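Side-chain contacts in N-acylglucosamine 2-epimerase (PDB 5X32), which catalyses the reversible isomerization of D-mannose to D-fructose and, less efficiently, isomerizes D-lyxose: residues 281-286 / 334-339; 320-325 / 386-391; 348-351 / 356-359. All coordinates share one frame; numbering follows the deposited sequence.

Overall arrangement
The three contacts illustrate how an (alpha/alpha)6 barrel, the fold of the N-acylglucosamine 2-epimerase family, is knitted together at different depths. Contact 1 joins two outer helices, 271-286 and 331-347, near the surface, whereas contact 2 joins two inner helices, 311-328 and 379-390. Their centres are 14 Å apart and they touch, Tyr-334 and Tyr-337 packing against Trp-322 and Tyr-325. Contact 3 folds the loop after helix 331-347 on itself, its centre 19 Å from that of contact 1 and 21 Å from that of contact 2. Along the chain, contacts 1 and 2 interleave, and contact 3 is nested within the span closed by contact 2. Together they tie outer and inner layers, and contact 3 places its loop near His-380, a probable active-site residue.

Contact 1 of 3, residues 281-286 / 334-339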
loop_
_atom_site.group_PDB
_atom_site.type_symbol
_atom_site.label_atom_id
_atom_site.label_comp_id
_atom_site.label_asym_id
_atom_site.label_seq_id
_atom_site.Cartn_x
_atom_site.Cartn_y
_atom_site.Cartn_z
ATOM N N LEU A 281 -12.453 1.720 16.190
ATOM C CA LEU A 281 -13.616 2.246 15.492
ATOM C C LEU A 281 -13.840 1.559 14.135
ATOM O O LEU A 281 -14.964 1.119 13.836
ATOM C CB LEU A 281 -13.474 3.758 15.322
ATOM C CG LEU A 281 -14.759 4.567 15.458
ATOM C CD1 LEU A 281 -15.604 4.047 16.601
ATOM C CD2 LEU A 281 -14.411 6.006 15.690
ATOM N N ALA A 282 -12.789 1.492 13.312
ATOM C CA ALA A 282 -12.899 0.888 11.978
ATOM C C ALA A 282 -13.311 -0.570 12.073
ATOM O O ALA A 282 -14.327 -0.974 11.510
ATOM C CB ALA A 282 -11.583 0.997 11.209
ATOM N N TYR A 283 -12.560 -1.343 12.846
ATOM C CA TYR A 283 -12.838 -2.760 12.957
ATOM C C TYR A 283 -14.258 -2.974 13.470
ATOM O O TYR A 283 -15.021 -3.756 12.889
ATOM C CB TYR A 283 -11.819 -3.455 13.869
ATOM C CG TYR A 283 -12.002 -4.968 13.960
ATOM C CD1 TYR A 283 -12.964 -5.532 14.809
ATOM C CD2 TYR A 283 -11.218 -5.832 13.199
ATOM C CE1 TYR A 283 -13.134 -6.904 14.896
ATOM C CE2 TYR A 283 -11.375 -7.206 13.277
ATOM C CZ TYR A 283 -12.333 -7.741 14.127
ATOM O OH TYR A 283 -12.503 -9.107 14.208
ATOM N N LYS A 284 -14.636 -2.264 14.524
ATOM C CA LYS A 284 -15.968 -2.490 15.069
ATOM C C LYS A 284 -17.042 -2.150 14.050
ATOM O O LYS A 284 -18.026 -2.878 13.926
ATOM C CB LYS A 284 -16.199 -1.668 16.335
ATOM C CG LYS A 284 -17.625 -1.765 16.831
ATOM C CD LYS A 284 -17.742 -1.299 18.264
ATOM C CE LYS A 284 -16.709 -0.229 18.582
ATOM N NZ LYS A 284 -16.867 0.256 19.978
ATOM N N LYS A 285 -16.838 -1.087 13.275
ATOM C CA LYS A 285 -17.845 -0.754 12.277
ATOM C C LYS A 285 -17.900 -1.706 11.081
ATOM O O LYS A 285 -18.976 -1.921 10.522
ATOM C CB LYS A 285 -17.666 0.673 11.762
ATOM C CG LYS A 285 -17.992 1.757 12.788
ATOM C CD LYS A 285 -18.072 3.081 12.072
ATOM C CE LYS A 285 -17.956 4.283 12.951
ATOM N NZ LYS A 285 -17.960 5.490 12.066
ATOM N N ALA A 286 -16.770 -2.299 10.697
ATOM C CA ALA A 286 -16.696 -2.950 9.386
ATOM C C ALA A 286 -16.626 -4.476 9.446
ATOM O O ALA A 286 -16.770 -5.163 8.418
ATOM C CB ALA A 286 -15.520 -2.406 8.626
ATOM N N TYR A 334 -4.516 -9.145 19.649
ATOM C CA TYR A 334 -4.035 -10.453 19.233
ATOM C C TYR A 334 -5.200 -11.269 18.690
ATOM O O TYR A 334 -5.124 -11.817 17.582
ATOM C CB TYR A 334 -3.366 -11.181 20.398
ATOM C CG TYR A 334 -2.881 -12.571 20.063
ATOM C CD1 TYR A 334 -1.722 -12.774 19.324
ATOM C CD2 TYR A 334 -3.613 -13.690 20.459
ATOM C CE1 TYR A 334 -1.288 -14.066 19.013
ATOM C CE2 TYR A 334 -3.196 -14.970 20.151
ATOM C CZ TYR A 334 -2.036 -15.159 19.424
ATOM O OH TYR A 334 -1.626 -16.438 19.120
ATOM N N LYS A 335 -6.292 -11.320 19.453
ATOM C CA LYS A 335 -7.463 -12.080 19.032
ATOM C C LYS A 335 -8.001 -11.599 17.692
ATOM O O LYS A 335 -8.467 -12.407 16.873
ATOM C CB LYS A 335 -8.553 -12.025 20.082
ATOM C CG LYS A 335 -8.410 -13.139 21.095
ATOM C CD LYS A 335 -9.545 -13.168 22.105
ATOM C CE LYS A 335 -9.247 -12.199 23.203
ATOM N NZ LYS A 335 -7.893 -12.551 23.714
ATOM N N GLN A 336 -7.947 -10.289 17.467
ATOM C CA GLN A 336 -8.477 -9.730 16.229
ATOM C C GLN A 336 -7.577 -10.039 15.037
ATOM O O GLN A 336 -8.047 -10.234 13.918
ATOM C CB GLN A 336 -8.686 -8.231 16.378
ATOM C CG GLN A 336 -9.956 -7.910 17.116
ATOM C CD GLN A 336 -10.025 -6.472 17.553
ATOM O OE1 GLN A 336 -8.999 -5.849 17.839
ATOM N NE2 GLN A 336 -11.228 -5.914 17.557
ATOM N N TYR A 337 -6.279 -10.047 15.300
ATOM C CA TYR A 337 -5.265 -10.510 14.378
ATOM C C TYR A 337 -5.599 -11.940 13.913
ATOM O O TYR A 337 -5.596 -12.252 12.695
ATOM C CB TYR A 337 -3.895 -10.431 15.058
ATOM C CG TYR A 337 -2.766 -11.000 14.257
ATOM C CD1 TYR A 337 -2.174 -10.250 13.245
ATOM C CD2 TYR A 337 -2.254 -12.255 14.528
ATOM C CE1 TYR A 337 -1.135 -10.753 12.495
ATOM C CE2 TYR A 337 -1.202 -12.774 13.783
ATOM C CZ TYR A 337 -0.647 -12.013 12.766
ATOM O OH TYR A 337 0.399 -12.501 12.012
ATOM N N LEU A 338 -5.898 -12.806 14.886
ATOM C CA LEU A 338 -6.272 -14.187 14.568
ATOM C C LEU A 338 -7.575 -14.246 13.774
ATOM O O LEU A 338 -7.721 -15.091 12.900
ATOM C CB LEU A 338 -6.388 -15.038 15.831
ATOM C CG LEU A 338 -5.028 -15.268 16.491
ATOM C CD1 LEU A 338 -5.172 -16.161 17.698
ATOM C CD2 LEU A 338 -3.990 -15.816 15.496
ATOM N N THR A 339 -8.541 -13.390 14.098
ATOM C CA THR A 339 -9.794 -13.405 13.335
ATOM C C THR A 339 -9.561 -13.000 11.877
ATOM O O THR A 339 -10.124 -13.588 10.953
ATOM C CB THR A 339 -10.870 -12.497 13.964
ATOM O OG1 THR A 339 -10.348 -11.173 14.113
ATOM C CG2 THR A 339 -11.266 -13.037 15.322
#
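Tyr-283 lays one face of its ring against Gln-336 and reaches past it with its hydroxyl to Thr-339, joining two outer helices of the (alpha/alpha)6 barrel. The tyrosine stands on the last turn of helix 271-286, and both partners lie one turn apart on helix 331-347. With CG anti to the backbone N (chi1 -176°), the phenol is carried across the groove between the helices. Gln-336 comes down over the ring with its aliphatic stem and its amide together. Its CG sits 4.1 Å from the ring centroid, close enough to the normal for a CH-pi contact, while the amide reaches back along the ring toward the tyrosine's own helix. NE2 thus lies over the rim on the same face, 3.3 Å from Tyr-283 CD1. The amide plane is turned 50° from that of the ring, so the two flat groups are inclined to each other and do not stack.

The hydroxyl makes the hydrogen bond of the contact. Tyr-283 OH donates to Thr-339 OG1 over 3.0 Å, and the threonine oxygen approaches obliquely to the ring. In turn, Thr-339 OG1 is placed to donate to the backbone O of Gln-336, although the modelled separation of that pair is doubtfully short. A single aromatic residue therefore meets an amide and a hydroxyl from successive turns of one helix. Trp-287 extends the cluster, stacking with Tyr-283 and touching Thr-339. At the far end of the glutamine's reach, NE2 lies nearly as close to Tyr-283 CE1, at 3.4 Å, as to CD1.

Contact 2 of 3, residues 320-325 / 386-391; sequences AAWLLY and YEVLKT
Trp-322 crosses Val-388 at about a right angle and delivers its indole N-H to Thr-391. The side chain reaches helix 379-390 because CG stands opposite the backbone N about the CA-CB bond. CB rests 3.7 Å from Val-388 CG2, and CG is shared between both methyls of that valine. Over the five-membered ring sits Val-388 CG1, 3.5 Å from its centroid and only 10° off the normal, a CH-pi contact. CD1 passes beneath the same methyl and also nears Thr-391 OG1. At NE1 the contact turns polar: the N-H donates to Thr-391 OG1 over 2.6 Å, bent at 142°, with the acceptor tilted 17° from the ring plane. That hydroxyl is also directed at Val-388 O, at a modelled distance too short to trust. CE2 still lies near Val-388 CG1; farther out, CE3 and CZ3 meet Tyr-337 and Tyr-334. With a leucine in place of Trp-322, Thr-391 OG1 would probably lose its N-H donor and Val-388 CG1 the flat surface it covers. An indole reaching from inner helix 311-328 to inner helix 379-390, with outer helix 331-347 behind it, fits the double-layered wall of the (alpha/alpha)6 barrel.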
loop_
_atom_site.group_PDB
_atom_site.type_symbol
_atom_site.label_atom_id
_atom_site.label_comp_id
_atom_site.label_asym_id
_atom_site.label_seq_id
_atom_site.Cartn_x
_atom_site.Cartn_y
_atom_site.Cartn_z
ATOM N N ALA A 320 -1.913 -3.778 11.255
ATOM C CA ALA A 320 -2.231 -2.776 12.240
ATOM C C ALA A 320 -2.502 -3.477 13.567
ATOM O O ALA A 320 -1.997 -3.050 14.618
ATOM C CB ALA A 320 -3.420 -1.948 11.795
ATOM N N ALA A 321 -3.273 -4.565 13.508
ATOM C CA ALA A 321 -3.623 -5.314 14.714
ATOM C C ALA A 321 -2.385 -5.841 15.405
ATOM O O ALA A 321 -2.292 -5.798 16.632
ATOM C CB ALA A 321 -4.562 -6.459 14.391
ATOM N N TRP A 322 -1.439 -6.368 14.622
ATOM C CA TRP A 322 -0.249 -6.939 15.244
ATOM C C TRP A 322 0.558 -5.875 15.942
ATOM O O TRP A 322 1.051 -6.089 17.053
ATOM C CB TRP A 322 0.645 -7.661 14.246
ATOM C CG TRP A 322 1.764 -8.369 14.952
ATOM C CD1 TRP A 322 3.069 -7.989 15.005
ATOM C CD2 TRP A 322 1.655 -9.550 15.757
ATOM N NE1 TRP A 322 3.790 -8.880 15.768
ATOM C CE2 TRP A 322 2.943 -9.846 16.242
ATOM C CE3 TRP A 322 0.597 -10.395 16.099
ATOM C CZ2 TRP A 322 3.199 -10.946 17.051
ATOM C CZ3 TRP A 322 0.853 -11.484 16.905
ATOM C CH2 TRP A 322 2.142 -11.751 17.371
ATOM N N LEU A 323 0.708 -4.736 15.276
ATOM C CA LEU A 323 1.462 -3.643 15.867
ATOM C C LEU A 323 0.783 -3.174 17.146
ATOM O O LEU A 323 1.437 -2.968 18.154
ATOM C CB LEU A 323 1.616 -2.485 14.869
ATOM C CG LEU A 323 2.482 -2.905 13.673
ATOM C CD1 LEU A 323 2.612 -1.810 12.626
ATOM C CD2 LEU A 323 3.837 -3.346 14.170
ATOM N N LEU A 324 -0.535 -3.090 17.111
ATOM C CA LEU A 324 -1.313 -2.650 18.256
ATOM C C LEU A 324 -1.138 -3.600 19.426
ATOM O O LEU A 324 -1.070 -3.189 20.597
ATOM C CB LEU A 324 -2.778 -2.569 17.859
ATOM C CG LEU A 324 -3.119 -1.243 17.206
ATOM C CD1 LEU A 324 -4.543 -1.329 16.765
ATOM C CD2 LEU A 324 -2.921 -0.101 18.219
ATOM N N TYR A 325 -1.029 -4.881 19.101
ATOM C CA TYR A 325 -0.900 -5.872 20.142
ATOM C C TYR A 325 0.503 -5.778 20.736
ATOM O O TYR A 325 0.667 -5.912 21.954
ATOM C CB TYR A 325 -1.205 -7.273 19.614
ATOM C CG TYR A 325 -0.804 -8.346 20.589
ATOM C CD1 TYR A 325 -1.413 -8.445 21.838
ATOM C CD2 TYR A 325 0.223 -9.224 20.287
ATOM C CE1 TYR A 325 -1.023 -9.412 22.748
ATOM C CE2 TYR A 325 0.616 -10.185 21.184
ATOM C CZ TYR A 325 -0.005 -10.281 22.411
ATOM O OH TYR A 325 0.402 -11.249 23.299
ATOM N N TYR A 386 5.632 -8.982 6.142
ATOM C CA TYR A 386 7.005 -8.505 6.392
ATOM C C TYR A 386 7.095 -7.657 7.647
ATOM O O TYR A 386 8.053 -7.792 8.439
ATOM C CB TYR A 386 7.531 -7.700 5.199
ATOM C CG TYR A 386 7.995 -8.529 4.009
ATOM C CD1 TYR A 386 8.768 -9.679 4.173
ATOM C CD2 TYR A 386 7.625 -8.170 2.720
ATOM C CE1 TYR A 386 9.181 -10.431 3.066
ATOM C CE2 TYR A 386 8.012 -8.912 1.630
ATOM C CZ TYR A 386 8.789 -10.034 1.805
ATOM O OH TYR A 386 9.158 -10.736 0.700
ATOM N N GLU A 387 6.107 -6.785 7.843
ATOM C CA GLU A 387 6.181 -5.934 9.007
ATOM C C GLU A 387 5.832 -6.685 10.280
ATOM O O GLU A 387 6.441 -6.415 11.318
ATOM C CB GLU A 387 5.300 -4.696 8.867
ATOM C CG GLU A 387 5.749 -3.655 9.869
ATOM C CD GLU A 387 6.390 -2.479 9.192
ATOM O OE1 GLU A 387 6.487 -2.484 7.943
ATOM O OE2 GLU A 387 6.913 -1.606 9.917
ATOM N N VAL A 388 4.932 -7.668 10.217
ATOM C CA VAL A 388 4.749 -8.477 11.414
ATOM C C VAL A 388 6.075 -9.198 11.699
ATOM O O VAL A 388 6.497 -9.298 12.858
ATOM C CB VAL A 388 3.623 -9.480 11.268
ATOM C CG1 VAL A 388 3.568 -10.387 12.490
ATOM C CG2 VAL A 388 2.307 -8.751 11.071
ATOM N N LEU A 389 6.735 -9.660 10.632
ATOM C CA LEU A 389 7.986 -10.405 10.729
ATOM C C LEU A 389 9.098 -9.608 11.406
ATOM O O LEU A 389 9.932 -10.181 12.099
ATOM C CB LEU A 389 8.456 -10.846 9.335
ATOM C CG LEU A 389 8.137 -12.269 8.876
ATOM C CD1 LEU A 389 8.570 -12.473 7.432
ATOM C CD2 LEU A 389 8.801 -13.282 9.804
ATOM N N LYS A 390 9.153 -8.303 11.166
ATOM C CA LYS A 390 10.177 -7.496 11.831
ATOM C C LYS A 390 10.033 -7.598 13.362
ATOM O O LYS A 390 11.027 -7.681 14.084
ATOM C CB LYS A 390 10.104 -6.026 11.390
ATOM C CG LYS A 390 10.484 -5.797 9.937
ATOM C CD LYS A 390 10.392 -4.327 9.539
ATOM C CE LYS A 390 11.093 -3.414 10.545
ATOM N NZ LYS A 390 11.036 -1.978 10.131
ATOM N N THR A 391 8.795 -7.654 13.845
ATOM C CA THR A 391 8.539 -7.723 15.277
ATOM C C THR A 391 8.894 -9.086 15.882
ATOM O O THR A 391 8.883 -9.242 17.102
ATOM C CB THR A 391 7.071 -7.448 15.598
ATOM O OG1 THR A 391 6.279 -8.560 15.164
ATOM C CG2 THR A 391 6.592 -6.184 14.905
#

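Contact 3 of 3, residues 348-351 / 356-359; sequences MIDH and WYRI
Met-348, Tyr-357 and Trp-356 carry most of this contact, which brings together two ends of the loop between helix 331-347 and strand 359-360. Met-348 works through both backbone and side chain. Its carbonyl O accepts the N-H of Tyr-357, at a modelled distance too short to take literally, beside the single beta bridge that pairs Ile-349 with Trp-356. Its CB meets Trp-356 CE3 obliquely at 3.5 Å, and the side chain, bent at chi2 (-57°) and chi3, brings CE to 3.7 Å from Tyr-357 O. The five-membered ring of Trp-356 is covered on one face by Ile-349, whose CG1 lies 3.6 Å from the ring centroid in a CH-pi contact. Tyr-357 instead turns a face toward the backbone of Asp-350, with CE1 3.4 Å from Asp-350 CB and the ring 43° from the carboxylate plane. That carboxylate is engaged elsewhere: OD1 accepts from the backbone N of Thr-352 and Phe-353, and OD2 forms a salt bridge with Lys-371. The Trp-356 side chain lies about 8 Å from that of His-380, a probable proton donor/acceptor. Together these partners suggest that the buried charge of Asp-350 is balanced locally while the indole packs against hydrocarbon.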
loop_
_atom_site.group_PDB
_atom_site.type_symbol
_atom_site.label_atom_id
_atom_site.label_comp_id
_atom_site.label_asym_id
_atom_site.label_seq_id
_atom_site.Cartn_x
_atom_site.Cartn_y
_atom_site.Cartn_z
ATOM N N MET A 348 -9.702 -15.686 1.289
ATOM C CA MET A 348 -8.991 -14.742 0.441
ATOM C C MET A 348 -7.822 -15.389 -0.258
ATOM O O MET A 348 -7.378 -14.927 -1.314
ATOM C CB MET A 348 -8.477 -13.541 1.246
ATOM C CG MET A 348 -9.533 -12.734 1.975
ATOM S SD MET A 348 -10.799 -12.092 0.881
ATOM C CE MET A 348 -9.987 -10.738 0.104
ATOM N N ILE A 349 -7.280 -16.426 0.356
ATOM C CA ILE A 349 -6.021 -16.974 -0.109
ATOM C C ILE A 349 -6.180 -18.210 -0.986
ATOM O O ILE A 349 -6.691 -19.227 -0.536
ATOM C CB ILE A 349 -5.149 -17.286 1.091
ATOM C CG1 ILE A 349 -4.796 -15.966 1.779
ATOM C CG2 ILE A 349 -3.915 -18.028 0.680
ATOM C CD1 ILE A 349 -4.117 -16.112 3.105
ATOM N N ASP A 350 -5.717 -18.131 -2.234
ATOM C CA ASP A 350 -5.813 -19.272 -3.159
ATOM C C ASP A 350 -4.754 -20.301 -2.777
ATOM O O ASP A 350 -3.557 -20.094 -2.999
ATOM C CB ASP A 350 -5.630 -18.826 -4.617
ATOM C CG ASP A 350 -5.852 -19.959 -5.631
ATOM O OD1 ASP A 350 -5.703 -21.143 -5.271
ATOM O OD2 ASP A 350 -6.188 -19.666 -6.801
ATOM N N HIS A 351 -5.222 -21.409 -2.209
ATOM C CA HIS A 351 -4.357 -22.456 -1.673
ATOM C C HIS A 351 -3.840 -23.397 -2.736
ATOM O O HIS A 351 -2.938 -24.186 -2.470
ATOM C CB HIS A 351 -5.094 -23.249 -0.592
ATOM C CG HIS A 351 -5.395 -22.440 0.624
ATOM N ND1 HIS A 351 -4.412 -22.021 1.494
ATOM C CD2 HIS A 351 -6.557 -21.924 1.087
ATOM C CE1 HIS A 351 -4.961 -21.303 2.457
ATOM N NE2 HIS A 351 -6.262 -21.233 2.236
ATOM N N TRP A 356 -3.283 -13.910 -2.978
ATOM C CA TRP A 356 -4.618 -13.602 -2.490
ATOM C C TRP A 356 -5.638 -13.341 -3.586
ATOM O O TRP A 356 -5.328 -12.740 -4.592
ATOM C CB TRP A 356 -4.565 -12.370 -1.585
ATOM C CG TRP A 356 -3.998 -12.577 -0.205
ATOM C CD1 TRP A 356 -2.814 -13.168 0.118
ATOM C CD2 TRP A 356 -4.565 -12.120 1.027
ATOM N NE1 TRP A 356 -2.619 -13.130 1.479
ATOM C CE2 TRP A 356 -3.680 -12.492 2.059
ATOM C CE3 TRP A 356 -5.740 -11.437 1.361
ATOM C CZ2 TRP A 356 -3.939 -12.205 3.412
ATOM C CZ3 TRP A 356 -5.986 -11.146 2.708
ATOM C CH2 TRP A 356 -5.090 -11.531 3.707
ATOM N N TYR A 357 -6.864 -13.802 -3.381
ATOM C CA TYR A 357 -7.964 -13.351 -4.209
ATOM C C TYR A 357 -8.113 -11.862 -3.966
ATOM O O TYR A 357 -7.807 -11.369 -2.876
ATOM C CB TYR A 357 -9.259 -14.083 -3.866
ATOM C CG TYR A 357 -9.221 -15.567 -4.139
ATOM C CD1 TYR A 357 -8.624 -16.085 -5.294
ATOM C CD2 TYR A 357 -9.743 -16.458 -3.214
ATOM C CE1 TYR A 357 -8.588 -17.452 -5.527
ATOM C CE2 TYR A 357 -9.712 -17.804 -3.438
ATOM C CZ TYR A 357 -9.134 -18.300 -4.584
ATOM O OH TYR A 357 -9.128 -19.653 -4.734
ATOM N N ARG A 358 -8.571 -11.132 -4.969
ATOM C CA ARG A 358 -8.639 -9.690 -4.823
ATOM C C ARG A 358 -9.896 -9.266 -4.067
ATOM O O ARG A 358 -9.854 -8.385 -3.202
ATOM C CB ARG A 358 -8.608 -9.021 -6.197
ATOM C CG ARG A 358 -8.603 -7.525 -6.138
ATOM C CD ARG A 358 -8.737 -6.919 -7.507
ATOM N NE ARG A 358 -9.349 -5.608 -7.373
ATOM C CZ ARG A 358 -10.640 -5.345 -7.578
ATOM N NH1 ARG A 358 -11.468 -6.297 -7.980
ATOM N NH2 ARG A 358 -11.098 -4.112 -7.398
ATOM N N ILE A 359 -11.012 -9.911 -4.369
ATOM C CA ILE A 359 -12.277 -9.420 -3.867
ATOM C C ILE A 359 -13.381 -10.466 -3.838
ATOM O O ILE A 359 -13.599 -11.174 -4.810
ATOM C CB ILE A 359 -12.725 -8.221 -4.713
ATOM C CG1 ILE A 359 -14.089 -7.699 -4.254
ATOM C CG2 ILE A 359 -12.725 -8.596 -6.180
ATOM C CD1 ILE A 359 -14.650 -6.604 -5.135
#